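Probable transcriptional regulatory protein aq_1575 (Aquifex aeolicus, PDB 1LFP) probably binds DNA and regulates transcription, though its precise role is not established. Local coordinates at residues K145-E150 / E169-Y174; Q81-I86 / D104-T109; G89-G94 / Q216-L221. All blocks are in the same frame, centred on the assembly; numbering follows the deposited sequence.

The three contacts fall on two separate beta sheets of a single chain. Contact 1 belongs to the four-stranded antiparallel sheet that holds strands 134-143 and 170-175. Contacts 2 and 3 belong to the mixed sheet and share strand 83-91. Contact 2 sits at the start of that strand and contact 3 at its far end, with centres 23 Å apart. Contact 1 lies away from both. Its centre is 34 Å from that of contact 2 and 28 Å from that of contact 3, and the nearest atoms are about 15 Å and about 13 Å apart. No bound ligand lies in any of them; all three are packing within the fold.

Contact 1 (K145-E150 / E169-Y174); sequences KEVSEE and EVHIIY
V147 meets the ring of H171 at its edge. The methyl CG2 of V147 lies in the ring plane, 3.4 Å from H171 CD2. The same methyl is 3.7 Å from H171 NE2. This branch of V147 sits between the backbone N and the carbonyl carbon, and the two side chains run alongside each other, pointing opposite ways. E149 reaches the ring further round, with its chain bent at chi2 (78°). Its carboxylate plane stands 71° from the ring plane. The model puts E149 OE1 too close to the ring, so its exact place is doubtful, and no hydrogen bond joins the two. S148 O approaches the ring obliquely, 4.1 Å from H171 NE2.

The ring is positioned by its second shell. H171 CG lies anti to the carbonyl carbon (chi1 -62°), and ND1 is hydrogen-bonded to the backbone N of G167. V142 and L152 also touch this side chain. H171 lies on strand 170-175, where its backbone pairs with V142 of strand 134-143. S148 is the N-cap residue of helix 149-159, but its hydroxyl makes no capping bond and instead pairs with E151. Strand order 2-3-1-4 and the helix placement fit a ferredoxin-like unit. The contact joins the start of its first helix to its third strand.

An alanine at H171 would probably leave G167 N without its acceptor and open a gap beside V147 CG2. Because a backbone N-H must be the donor to ND1, the bond to G167 is consistent with a neutral ring protonated at NE2. If E149 OE1 does lie close, its charge might polarise that ring.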
ATOM      1  N   LYS A 145      13.221  13.615   3.831  1.00 38.79           N
ATOM      2  CA  LYS A 145      14.557  14.083   3.491  1.00 41.80           C
ATOM      3  C   LYS A 145      14.567  15.247   2.526  1.00 42.52           C
ATOM      4  O   LYS A 145      15.378  16.159   2.650  1.00 43.59           O
ATOM      5  CB  LYS A 145      15.352  12.947   2.853  1.00 43.07           C
ATOM      6  CG  LYS A 145      15.745  11.831   3.792  1.00 46.88           C
ATOM      7  CD  LYS A 145      16.291  10.658   2.999  1.00 48.71           C
ATOM      8  CE  LYS A 145      17.066   9.680   3.881  1.00 50.38           C
ATOM      9  NZ  LYS A 145      18.450  10.170   4.157  1.00 51.78           N
ATOM     10  N   GLU A 146      13.655  15.210   1.565  1.00 26.07           N
ATOM     11  CA  GLU A 146      13.607  16.229   0.539  1.00 28.58           C
ATOM     12  C   GLU A 146      12.712  17.441   0.797  1.00 28.75           C
ATOM     13  O   GLU A 146      12.732  18.401   0.023  1.00 28.74           O
ATOM     14  CB  GLU A 146      13.227  15.574  -0.793  1.00 49.91           C
ATOM     15  CG  GLU A 146      14.297  14.625  -1.374  1.00 52.77           C
ATOM     16  CD  GLU A 146      15.595  15.334  -1.784  1.00 55.08           C
ATOM     17  OE1 GLU A 146      15.553  16.550  -2.077  1.00 56.14           O
ATOM     18  OE2 GLU A 146      16.659  14.675  -1.836  1.00 56.33           O
ATOM     19  N   VAL A 147      11.937  17.429   1.872  1.00 44.05           N
ATOM     20  CA  VAL A 147      11.086  18.579   2.159  1.00 45.06           C
ATOM     21  C   VAL A 147      11.262  19.045   3.594  1.00 46.03           C
ATOM     22  O   VAL A 147      12.367  19.022   4.130  1.00 46.56           O
ATOM     23  CB  VAL A 147       9.599  18.261   1.927  1.00 38.61           C
ATOM     24  CG1 VAL A 147       9.373  17.812   0.483  1.00 38.20           C
ATOM     25  CG2 VAL A 147       9.140  17.195   2.905  1.00 39.05           C
ATOM     26  N   SER A 148      10.168  19.460   4.215  1.00 51.43           N
ATOM     27  CA  SER A 148      10.209  19.949   5.580  1.00 53.29           C
ATOM     28  C   SER A 148       8.867  19.673   6.226  1.00 54.59           C
ATOM     29  O   SER A 148       7.861  19.521   5.531  1.00 53.90           O
ATOM     30  CB  SER A 148      10.483  21.446   5.558  1.00 47.82           C
ATOM     31  OG  SER A 148      11.040  21.805   4.304  1.00 49.24           O
ATOM     32  N   GLU A 149       8.846  19.586   7.549  1.00 50.99           N
ATOM     33  CA  GLU A 149       7.586  19.340   8.231  1.00 53.09           C
ATOM     34  C   GLU A 149       6.701  20.542   7.949  1.00 52.50           C
ATOM     35  O   GLU A 149       5.562  20.398   7.509  1.00 53.01           O
ATOM     36  CB  GLU A 149       7.786  19.212   9.742  1.00 61.59           C
ATOM     37  CG  GLU A 149       7.699  17.807  10.304  1.00 65.39           C
ATOM     38  CD  GLU A 149       8.957  17.002  10.060  1.00 68.31           C
ATOM     39  OE1 GLU A 149       9.270  16.725   8.884  1.00 70.70           O
ATOM     40  OE2 GLU A 149       9.641  16.651  11.047  1.00 69.96           O
ATOM     41  N   GLU A 150       7.259  21.729   8.165  1.00 47.58           N
ATOM     42  CA  GLU A 150       6.526  22.976   7.996  1.00 45.38           C
ATOM     43  C   GLU A 150       5.994  23.265   6.596  1.00 44.67           C
ATOM     44  O   GLU A 150       4.796  23.483   6.415  1.00 42.92           O
ATOM     45  CB  GLU A 150       7.386  24.152   8.453  1.00 51.30           C
ATOM     46  CG  GLU A 150       6.616  25.464   8.543  1.00 51.42           C
ATOM     47  CD  GLU A 150       7.512  26.656   8.818  1.00 51.53           C
ATOM     48  OE1 GLU A 150       6.983  27.778   8.964  1.00 52.55           O
ATOM     49  OE2 GLU A 150       8.744  26.473   8.886  1.00 52.42           O
ATOM     50  N   GLU A 169      10.814   9.463   7.961  1.00 48.75           N
ATOM     51  CA  GLU A 169      11.335   9.105   6.657  1.00 47.90           C
ATOM     52  C   GLU A 169      10.369   9.537   5.568  1.00 45.22           C
ATOM     53  O   GLU A 169      10.766   9.925   4.473  1.00 45.13           O
ATOM     54  CB  GLU A 169      11.518   7.597   6.616  1.00 58.54           C
ATOM     55  CG  GLU A 169      10.401   6.868   7.342  1.00 62.81           C
ATOM     56  CD  GLU A 169      10.820   5.492   7.798  1.00 64.84           C
ATOM     57  OE1 GLU A 169      10.006   4.789   8.443  1.00 65.72           O
ATOM     58  OE2 GLU A 169      11.976   5.115   7.509  1.00 66.68           O
ATOM     59  N   VAL A 170       9.084   9.446   5.870  1.00 48.29           N
ATOM     60  CA  VAL A 170       8.095   9.834   4.898  1.00 43.02           C
ATOM     61  C   VAL A 170       6.908  10.535   5.533  1.00 40.18           C
ATOM     62  O   VAL A 170       6.525  10.281   6.685  1.00 38.60           O
ATOM     63  CB  VAL A 170       7.618   8.613   4.071  1.00 42.46           C
ATOM     64  CG1 VAL A 170       6.871   7.616   4.960  1.00 42.54           C
ATOM     65  CG2 VAL A 170       6.745   9.075   2.937  1.00 40.95           C
ATOM     66  N   HIS A 171       6.348  11.457   4.774  1.00 32.51           N
ATOM     67  CA  HIS A 171       5.191  12.195   5.231  1.00 29.19           C
ATOM     68  C   HIS A 171       4.053  11.547   4.484  1.00 26.09           C
ATOM     69  O   HIS A 171       4.222  11.109   3.360  1.00 26.19           O
ATOM     70  CB  HIS A 171       5.348  13.671   4.877  1.00 28.94           C
ATOM     71  CG  HIS A 171       6.525  14.325   5.543  1.00 31.93           C
ATOM     72  ND1 HIS A 171       6.780  14.201   6.893  1.00 33.44           N
ATOM     73  CD2 HIS A 171       7.475  15.161   5.056  1.00 31.79           C
ATOM     74  CE1 HIS A 171       7.832  14.938   7.208  1.00 34.47           C
ATOM     75  NE2 HIS A 171       8.272  15.533   6.111  1.00 31.87           N
ATOM     76  N   ILE A 172       2.902  11.441   5.133  1.00 25.14           N
ATOM     77  CA  ILE A 172       1.753  10.819   4.528  1.00 23.87           C
ATOM     78  C   ILE A 172       0.604  11.790   4.381  1.00 23.62           C
ATOM     79  O   ILE A 172       0.238  12.485   5.323  1.00 24.85           O
ATOM     80  CB  ILE A 172       1.276   9.650   5.381  1.00 33.55           C
ATOM     81  CG1 ILE A 172       2.334   8.547   5.365  1.00 35.57           C
ATOM     82  CG2 ILE A 172      -0.083   9.184   4.904  1.00 34.91           C
ATOM     83  CD1 ILE A 172       2.090   7.462   6.410  1.00 34.47           C
ATOM     84  N   ILE A 173      -0.005  11.792   3.201  1.00 21.71           N
ATOM     85  CA  ILE A 173      -1.122  12.672   2.938  1.00 22.70           C
ATOM     86  C   ILE A 173      -2.287  11.836   2.478  1.00 21.70           C
ATOM     87  O   ILE A 173      -2.135  11.008   1.579  1.00 21.60           O
ATOM     88  CB  ILE A 173      -0.765  13.691   1.841  1.00 23.26           C
ATOM     89  CG1 ILE A 173       0.272  14.674   2.394  1.00 25.85           C
ATOM     90  CG2 ILE A 173      -2.036  14.448   1.372  1.00 26.29           C
ATOM     91  CD1 ILE A 173       0.895  15.582   1.337  1.00 25.67           C
ATOM     92  N   TYR A 174      -3.444  12.019   3.118  1.00 21.48           N
ATOM     93  CA  TYR A 174      -4.624  11.276   2.713  1.00 20.30           C
ATOM     94  C   TYR A 174      -5.552  12.180   1.969  1.00 20.19           C
ATOM     95  O   TYR A 174      -5.648  13.368   2.285  1.00 22.30           O
ATOM     96  CB  TYR A 174      -5.389  10.745   3.918  1.00 20.07           C
ATOM     97  CG  TYR A 174      -4.742   9.583   4.568  1.00 19.16           C
ATOM     98  CD1 TYR A 174      -4.980   8.298   4.100  1.00 19.99           C
ATOM     99  CD2 TYR A 174      -3.923   9.740   5.671  1.00 23.32           C
ATOM    100  CE1 TYR A 174      -4.437   7.212   4.702  1.00 21.05           C
ATOM    101  CE2 TYR A 174      -3.365   8.631   6.302  1.00 22.56           C
ATOM    102  CZ  TYR A 174      -3.634   7.371   5.808  1.00 24.49           C
ATOM    103  OH  TYR A 174      -3.139   6.253   6.430  1.00 27.04           O
TER

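Contact 2 (Q81-I86 / D104-T109)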
ATOM      1  N   GLN A  81      -4.956 -13.806 -15.845  1.00 59.15           N
ATOM      2  CA  GLN A  81      -5.996 -13.687 -14.835  1.00 54.09           C
ATOM      3  C   GLN A  81      -5.605 -13.010 -13.526  1.00 49.83           C
ATOM      4  O   GLN A  81      -5.852 -13.571 -12.465  1.00 49.93           O
ATOM      5  CB  GLN A  81      -6.536 -15.071 -14.478  1.00 58.58           C
ATOM      6  CG  GLN A  81      -6.850 -15.977 -15.641  1.00 58.70           C
ATOM      7  CD  GLN A  81      -7.073 -17.402 -15.183  1.00 58.11           C
ATOM      8  OE1 GLN A  81      -7.844 -17.653 -14.256  1.00 58.80           O
ATOM      9  NE2 GLN A  81      -6.399 -18.347 -15.828  1.00 57.22           N
ATOM     10  N   PHE A  82      -4.993 -11.832 -13.571  1.00 40.55           N
ATOM     11  CA  PHE A  82      -4.657 -11.155 -12.317  1.00 35.44           C
ATOM     12  C   PHE A  82      -5.840 -10.293 -11.874  1.00 33.66           C
ATOM     13  O   PHE A  82      -6.336  -9.466 -12.649  1.00 31.98           O
ATOM     14  CB  PHE A  82      -3.428 -10.252 -12.478  1.00 37.89           C
ATOM     15  CG  PHE A  82      -2.127 -10.943 -12.240  1.00 35.47           C
ATOM     16  CD1 PHE A  82      -1.812 -11.453 -10.986  1.00 33.90           C
ATOM     17  CD2 PHE A  82      -1.220 -11.114 -13.278  1.00 33.45           C
ATOM     18  CE1 PHE A  82      -0.623 -12.128 -10.762  1.00 32.77           C
ATOM     19  CE2 PHE A  82      -0.028 -11.787 -13.071  1.00 33.76           C
ATOM     20  CZ  PHE A  82       0.276 -12.300 -11.804  1.00 33.49           C
ATOM     21  N   GLU A  83      -6.305 -10.489 -10.636  1.00 35.05           N
ATOM     22  CA  GLU A  83      -7.406  -9.671 -10.117  1.00 31.58           C
ATOM     23  C   GLU A  83      -7.067  -9.211  -8.695  1.00 27.54           C
ATOM     24  O   GLU A  83      -6.242  -9.830  -8.027  1.00 26.84           O
ATOM     25  CB  GLU A  83      -8.718 -10.454 -10.066  1.00 43.46           C
ATOM     26  CG  GLU A  83      -9.992  -9.603 -10.255  1.00 45.58           C
ATOM     27  CD  GLU A  83      -9.984  -8.262  -9.508  1.00 49.65           C
ATOM     28  OE1 GLU A  83      -9.383  -7.280 -10.014  1.00 49.50           O
ATOM     29  OE2 GLU A  83     -10.584  -8.195  -8.409  1.00 50.95           O
ATOM     30  N   GLU A  84      -7.713  -8.137  -8.261  1.00 26.13           N
ATOM     31  CA  GLU A  84      -7.516  -7.576  -6.909  1.00 22.65           C
ATOM     32  C   GLU A  84      -8.519  -8.206  -5.958  1.00 22.62           C
ATOM     33  O   GLU A  84      -9.708  -8.262  -6.271  1.00 23.01           O
ATOM     34  CB  GLU A  84      -7.714  -6.061  -6.897  1.00 26.85           C
ATOM     35  CG  GLU A  84      -6.853  -5.282  -7.872  1.00 29.25           C
ATOM     36  CD  GLU A  84      -6.919  -3.778  -7.665  1.00 30.65           C
ATOM     37  OE1 GLU A  84      -5.942  -3.212  -7.133  1.00 27.18           O
ATOM     38  OE2 GLU A  84      -7.936  -3.146  -8.031  1.00 31.87           O
ATOM     39  N   VAL A  85      -8.045  -8.699  -4.818  1.00 19.43           N
ATOM     40  CA  VAL A  85      -8.931  -9.316  -3.836  1.00 20.54           C
ATOM     41  C   VAL A  85      -8.643  -8.633  -2.502  1.00 19.68           C
ATOM     42  O   VAL A  85      -7.512  -8.276  -2.242  1.00 18.09           O
ATOM     43  CB  VAL A  85      -8.675 -10.849  -3.721  1.00 23.28           C
ATOM     44  CG1 VAL A  85      -7.215 -11.131  -3.519  1.00 26.12           C
ATOM     45  CG2 VAL A  85      -9.477 -11.443  -2.569  1.00 24.48           C
ATOM     46  N   ILE A  86      -9.676  -8.428  -1.703  1.00 19.17           N
ATOM     47  CA  ILE A  86      -9.497  -7.817  -0.404  1.00 21.73           C
ATOM     48  C   ILE A  86      -9.743  -8.848   0.647  1.00 20.07           C
ATOM     49  O   ILE A  86     -10.813  -9.464   0.686  1.00 19.36           O
ATOM     50  CB  ILE A  86     -10.468  -6.656  -0.204  1.00 21.78           C
ATOM     51  CG1 ILE A  86     -10.185  -5.616  -1.284  1.00 22.28           C
ATOM     52  CG2 ILE A  86     -10.323  -6.089   1.207  1.00 20.47           C
ATOM     53  CD1 ILE A  86      -8.724  -5.335  -1.392  1.00 27.83           C
ATOM     54  N   ASP A 104      -3.331 -14.334  -9.295  1.00 35.99           N
ATOM     55  CA  ASP A 104      -3.845 -15.033 -10.469  1.00 38.25           C
ATOM     56  C   ASP A 104      -4.481 -16.352 -10.049  1.00 39.46           C
ATOM     57  O   ASP A 104      -4.879 -17.152 -10.893  1.00 38.51           O
ATOM     58  CB  ASP A 104      -2.717 -15.318 -11.469  1.00 47.12           C
ATOM     59  CG  ASP A 104      -1.755 -16.393 -10.979  1.00 48.98           C
ATOM     60  OD1 ASP A 104      -1.054 -17.004 -11.820  1.00 50.86           O
ATOM     61  OD2 ASP A 104      -1.689 -16.631  -9.753  1.00 48.19           O
ATOM     62  N   ASN A 105      -4.554 -16.581  -8.738  1.00 34.86           N
ATOM     63  CA  ASN A 105      -5.138 -17.796  -8.196  1.00 34.80           C
ATOM     64  C   ASN A 105      -5.643 -17.523  -6.780  1.00 35.25           C
ATOM     65  O   ASN A 105      -4.966 -17.815  -5.797  1.00 34.73           O
ATOM     66  CB  ASN A 105      -4.091 -18.910  -8.157  1.00 36.52           C
ATOM     67  CG  ASN A 105      -4.705 -20.272  -7.975  1.00 37.64           C
ATOM     68  OD1 ASN A 105      -5.534 -20.494  -7.087  1.00 36.09           O
ATOM     69  ND2 ASN A 105      -4.304 -21.202  -8.824  1.00 39.65           N
ATOM     70  N   ARG A 106      -6.830 -16.942  -6.689  1.00 33.25           N
ATOM     71  CA  ARG A 106      -7.455 -16.621  -5.414  1.00 31.74           C
ATOM     72  C   ARG A 106      -7.438 -17.710  -4.342  1.00 30.00           C
ATOM     73  O   ARG A 106      -7.131 -17.437  -3.181  1.00 27.91           O
ATOM     74  CB  ARG A 106      -8.902 -16.183  -5.659  1.00 44.04           C
ATOM     75  CG  ARG A 106      -9.076 -14.690  -5.831  1.00 49.40           C
ATOM     76  CD  ARG A 106     -10.437 -14.349  -6.416  1.00 53.87           C
ATOM     77  NE  ARG A 106     -10.421 -14.396  -7.873  1.00 57.71           N
ATOM     78  CZ  ARG A 106      -9.772 -13.527  -8.646  1.00 60.37           C
ATOM     79  NH1 ARG A 106      -9.087 -12.532  -8.105  1.00 61.19           N
ATOM     80  NH2 ARG A 106      -9.790 -13.672  -9.966  1.00 62.16           N
ATOM     81  N   ASN A 107      -7.784 -18.943  -4.711  1.00 30.68           N
ATOM     82  CA  ASN A 107      -7.804 -20.042  -3.741  1.00 30.21           C
ATOM     83  C   ASN A 107      -6.425 -20.228  -3.106  1.00 27.92           C
ATOM     84  O   ASN A 107      -6.299 -20.454  -1.896  1.00 26.26           O
ATOM     85  CB  ASN A 107      -8.255 -21.334  -4.438  1.00 42.63           C
ATOM     86  CG  ASN A 107      -8.280 -22.536  -3.511  1.00 45.61           C
ATOM     87  OD1 ASN A 107      -8.880 -22.507  -2.429  1.00 47.19           O
ATOM     88  ND2 ASN A 107      -7.632 -23.617  -3.942  1.00 46.28           N
ATOM     89  N   ARG A 108      -5.400 -20.113  -3.939  1.00 29.43           N
ATOM     90  CA  ARG A 108      -4.019 -20.277  -3.515  1.00 27.13           C
ATOM     91  C   ARG A 108      -3.656 -19.184  -2.513  1.00 24.76           C
ATOM     92  O   ARG A 108      -3.201 -19.467  -1.403  1.00 23.07           O
ATOM     93  CB  ARG A 108      -3.103 -20.196  -4.737  1.00 31.73           C
ATOM     94  CG  ARG A 108      -1.933 -21.148  -4.674  1.00 34.31           C
ATOM     95  CD  ARG A 108      -0.602 -20.433  -4.755  1.00 34.47           C
ATOM     96  NE  ARG A 108      -0.470 -19.550  -5.911  1.00 34.81           N
ATOM     97  CZ  ARG A 108      -0.886 -18.287  -5.940  1.00 37.36           C
ATOM     98  NH1 ARG A 108      -1.471 -17.766  -4.882  1.00 41.15           N
ATOM     99  NH2 ARG A 108      -0.693 -17.530  -7.009  1.00 36.14           N
ATOM    100  N   THR A 109      -3.880 -17.950  -2.928  1.00 21.03           N
ATOM    101  CA  THR A 109      -3.601 -16.796  -2.080  1.00 22.84           C
ATOM    102  C   THR A 109      -4.383 -16.847  -0.767  1.00 19.75           C
ATOM    103  O   THR A 109      -3.840 -16.569   0.308  1.00 20.12           O
ATOM    104  CB  THR A 109      -3.935 -15.512  -2.802  1.00 23.01           C
ATOM    105  OG1 THR A 109      -3.225 -15.479  -4.041  1.00 26.61           O
ATOM    106  CG2 THR A 109      -3.494 -14.302  -1.989  1.00 21.82           C
TER
HETATM  107  O   HOH W   1      -7.762 -18.606 -11.215  1.00 52.51           O
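The backbones of Q81-F82 and D104 meet closely, with 4.4 Å between F82 CA and D104 CA and a CA-H...O contact of 3.2 Å from D104 CA to Q81 O. The F82 ring comes against D104. D104 CB stands over one ring face, offset toward the rim, in a CH-pi contact 4.2 Å from the F82 ring centroid and 22° off its normal. The ring also packs against R30 and I33 of helix 21-39.

The carboxylate of D104 is turned nearly parallel to that ring, with 21° between the planes. Its OD2 makes a salt bridge of 3.1 Å to R108 NH2. R108 has further acidic partners in E112 and D230, both at NH1. A water bridges the segments, donating to Q81 OE1 and to D104 O at 3.2 Å each.

Here a beta hairpin runs into a helix. Strands 83-91 and 95-103 pair antiparallel, E83 with T103, and the chain then enters helix 106-119. N105 is the N-cap. Its OD1 accepts from R108 N at 3.2 Å, with the donor 39° out of the carbonyl plane.

R106 brings its aliphatic CG to 4.4 Å from V85 CB. Its guanidinium comes edge-on toward E83, but NH1 is modelled too near E83 CB, so its place is unsure. E83 OE2 lies well out of the guanidinium plane, beyond salt-bridge range, so the opposite charges would probably attract only loosely.

Contact 3 (G89-G94 / Q216-L221)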
ATOM      1  N   GLY A  89      -9.466  -9.731   8.265  1.00 16.38           N
ATOM      2  CA  GLY A  89      -9.346 -10.637   9.380  1.00 16.55           C
ATOM      3  C   GLY A  89      -8.855  -9.910  10.615  1.00 17.57           C
ATOM      4  O   GLY A  89      -8.726  -8.648  10.653  1.00 14.52           O
ATOM      5  N   TYR A  90      -8.563 -10.702  11.641  1.00 18.83           N
ATOM      6  CA  TYR A  90      -8.135 -10.135  12.912  1.00 16.68           C
ATOM      7  C   TYR A  90      -6.813 -10.715  13.371  1.00 18.98           C
ATOM      8  O   TYR A  90      -6.538 -11.906  13.179  1.00 22.19           O
ATOM      9  CB  TYR A  90      -9.205 -10.412  13.981  1.00 17.58           C
ATOM     10  CG  TYR A  90     -10.427  -9.533  13.888  1.00 16.97           C
ATOM     11  CD1 TYR A  90     -10.505  -8.328  14.588  1.00 20.36           C
ATOM     12  CD2 TYR A  90     -11.476  -9.851  13.018  1.00 19.08           C
ATOM     13  CE1 TYR A  90     -11.580  -7.466  14.428  1.00 19.79           C
ATOM     14  CE2 TYR A  90     -12.545  -9.001  12.847  1.00 18.24           C
ATOM     15  CZ  TYR A  90     -12.607  -7.806  13.549  1.00 24.18           C
ATOM     16  OH  TYR A  90     -13.709  -6.976  13.386  1.00 25.01           O
ATOM     17  N   ALA A  91      -5.990  -9.853  13.946  1.00 20.39           N
ATOM     18  CA  ALA A  91      -4.701 -10.252  14.498  1.00 22.53           C
ATOM     19  C   ALA A  91      -4.924 -10.307  16.001  1.00 25.20           C
ATOM     20  O   ALA A  91      -5.964  -9.880  16.505  1.00 25.83           O
ATOM     21  CB  ALA A  91      -3.648  -9.202  14.174  1.00 23.94           C
ATOM     22  N   PRO A  92      -3.946 -10.820  16.747  1.00 28.71           N
ATOM     23  CA  PRO A  92      -4.128 -10.886  18.199  1.00 29.24           C
ATOM     24  C   PRO A  92      -4.320  -9.533  18.867  1.00 29.01           C
ATOM     25  O   PRO A  92      -3.757  -8.534  18.436  1.00 29.45           O
ATOM     26  CB  PRO A  92      -2.874 -11.631  18.675  1.00 34.71           C
ATOM     27  CG  PRO A  92      -1.920 -11.560  17.525  1.00 34.90           C
ATOM     28  CD  PRO A  92      -2.787 -11.621  16.318  1.00 34.27           C
ATOM     29  N   GLY A  93      -5.149  -9.486  19.905  1.00 33.62           N
ATOM     30  CA  GLY A  93      -5.380  -8.216  20.572  1.00 33.26           C
ATOM     31  C   GLY A  93      -6.567  -7.491  19.961  1.00 32.40           C
ATOM     32  O   GLY A  93      -6.789  -6.313  20.229  1.00 35.19           O
ATOM     33  N   GLY A  94      -7.309  -8.194  19.112  1.00 28.09           N
ATOM     34  CA  GLY A  94      -8.492  -7.614  18.489  1.00 26.22           C
ATOM     35  C   GLY A  94      -8.227  -6.570  17.408  1.00 24.35           C
ATOM     36  O   GLY A  94      -9.108  -5.747  17.079  1.00 22.19           O
ATOM     37  N   GLN A 216       4.049  -7.815  19.484  1.00 32.88           N
ATOM     38  CA  GLN A 216       5.016  -8.497  18.641  1.00 32.22           C
ATOM     39  C   GLN A 216       4.374  -9.481  17.695  1.00 30.08           C
ATOM     40  O   GLN A 216       4.859  -9.669  16.579  1.00 29.71           O
ATOM     41  CB  GLN A 216       6.043  -9.224  19.500  1.00 43.61           C
ATOM     42  CG  GLN A 216       7.337  -9.526  18.776  1.00 48.46           C
ATOM     43  CD  GLN A 216       8.553  -9.285  19.657  1.00 52.03           C
ATOM     44  OE1 GLN A 216       9.698  -9.370  19.205  1.00 53.96           O
ATOM     45  NE2 GLN A 216       8.306  -8.971  20.929  1.00 54.05           N
ATOM     46  N   LYS A 217       3.295 -10.119  18.140  1.00 29.71           N
ATOM     47  CA  LYS A 217       2.599 -11.102  17.315  1.00 28.84           C
ATOM     48  C   LYS A 217       1.914 -10.362  16.187  1.00 26.95           C
ATOM     49  O   LYS A 217       1.985 -10.779  15.041  1.00 25.84           O
ATOM     50  CB  LYS A 217       1.547 -11.860  18.124  1.00 35.39           C
ATOM     51  CG  LYS A 217       2.118 -12.647  19.297  1.00 38.32           C
ATOM     52  CD  LYS A 217       0.998 -13.297  20.088  1.00 38.44           C
ATOM     53  CE  LYS A 217       1.542 -14.211  21.178  1.00 42.39           C
ATOM     54  NZ  LYS A 217       0.425 -14.770  21.996  1.00 44.57           N
ATOM     55  N   VAL A 218       1.262  -9.255  16.527  1.00 27.65           N
ATOM     56  CA  VAL A 218       0.591  -8.439  15.512  1.00 26.95           C
ATOM     57  C   VAL A 218       1.577  -8.039  14.426  1.00 26.69           C
ATOM     58  O   VAL A 218       1.309  -8.235  13.243  1.00 26.32           O
ATOM     59  CB  VAL A 218       0.026  -7.160  16.115  1.00 25.54           C
ATOM     60  CG1 VAL A 218      -0.631  -6.305  15.018  1.00 26.64           C
ATOM     61  CG2 VAL A 218      -0.952  -7.513  17.204  1.00 24.31           C
ATOM     62  N   ILE A 219       2.707  -7.458  14.833  1.00 23.46           N
ATOM     63  CA  ILE A 219       3.727  -7.013  13.886  1.00 24.76           C
ATOM     64  C   ILE A 219       4.297  -8.138  13.039  1.00 25.02           C
ATOM     65  O   ILE A 219       4.555  -7.955  11.861  1.00 24.99           O
ATOM     66  CB  ILE A 219       4.898  -6.273  14.619  1.00 35.03           C
ATOM     67  CG1 ILE A 219       4.373  -5.008  15.295  1.00 38.49           C
ATOM     68  CG2 ILE A 219       5.989  -5.922  13.642  1.00 37.07           C
ATOM     69  CD1 ILE A 219       5.424  -4.240  16.074  1.00 38.49           C
ATOM     70  N   LYS A 220       4.508  -9.310  13.622  1.00 26.78           N
ATOM     71  CA  LYS A 220       5.037 -10.413  12.834  1.00 26.58           C
ATOM     72  C   LYS A 220       4.015 -10.860  11.795  1.00 23.56           C
ATOM     73  O   LYS A 220       4.353 -11.240  10.673  1.00 24.17           O
ATOM     74  CB  LYS A 220       5.405 -11.585  13.743  1.00 37.99           C
ATOM     75  CG  LYS A 220       6.724 -11.388  14.485  1.00 43.91           C
ATOM     76  CD  LYS A 220       7.147 -12.668  15.202  1.00 46.42           C
ATOM     77  CE  LYS A 220       8.524 -12.528  15.832  1.00 50.88           C
ATOM     78  NZ  LYS A 220       8.585 -11.348  16.737  1.00 53.42           N
ATOM     79  N   LEU A 221       2.757 -10.816  12.179  1.00 22.89           N
ATOM     80  CA  LEU A 221       1.704 -11.224  11.270  1.00 22.01           C
ATOM     81  C   LEU A 221       1.702 -10.300  10.060  1.00 21.02           C
ATOM     82  O   LEU A 221       1.721 -10.765   8.920  1.00 22.38           O
ATOM     83  CB  LEU A 221       0.354 -11.156  11.994  1.00 22.17           C
ATOM     84  CG  LEU A 221      -0.707 -12.131  11.528  1.00 26.70           C
ATOM     85  CD1 LEU A 221      -1.867 -12.116  12.527  1.00 25.12           C
ATOM     86  CD2 LEU A 221      -1.169 -11.760  10.134  1.00 25.13           C
TER
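P92 packs its ring against one side of helix 212-226. P92 CG touches K217 CB at 3.5 Å, and the same ring atom lies 4.2 Å from V218 CG2. The adjacent ring carbon CD faces L221, 3.9 Å from its CD1. A91 CB adds to this: it is 3.8 Å from L221 CD1 and 4.3 Å from V218 CG1. L221 reaches both residues through this one methyl. Its chi1 (-150°) sets CG anti to the backbone N, and chi2 (169°) then sends CD1 to A91 and P92. This is the tight part of the contact, and A91, V218 and L221 are buried in it. P92 O is buried here too, 3.2 Å from V218 CG2, and has no hydrogen-bond partner in the model. L221 also packs on V116 and F117 of helix 106-119, so three elements meet around its side chain.

The segment 89-94 is the end of a beta hairpin. Strand 83-91 runs into a turn and comes back as strand 95-103. The backbone angles of P92 and G93 fit a type II turn, closed by a weak bond of 3.4 Å from G94 N to A91 O. At G93 (phi 91°) a CB would jam against P92 O, so glycine suits the place. Helix 212-226 itself is the crossover of a beta-alpha-beta unit, between the parallel neighbours 207-208 and 231-239.

The outer side is looser. K217 gives only its CB to the proline. Beyond CG its chain runs extended, away from the hairpin. G93 and G94 are exposed and add no contact with the helix, and Y90 turns away toward V130 and Y132, its hydroxyl bonded to C129 O.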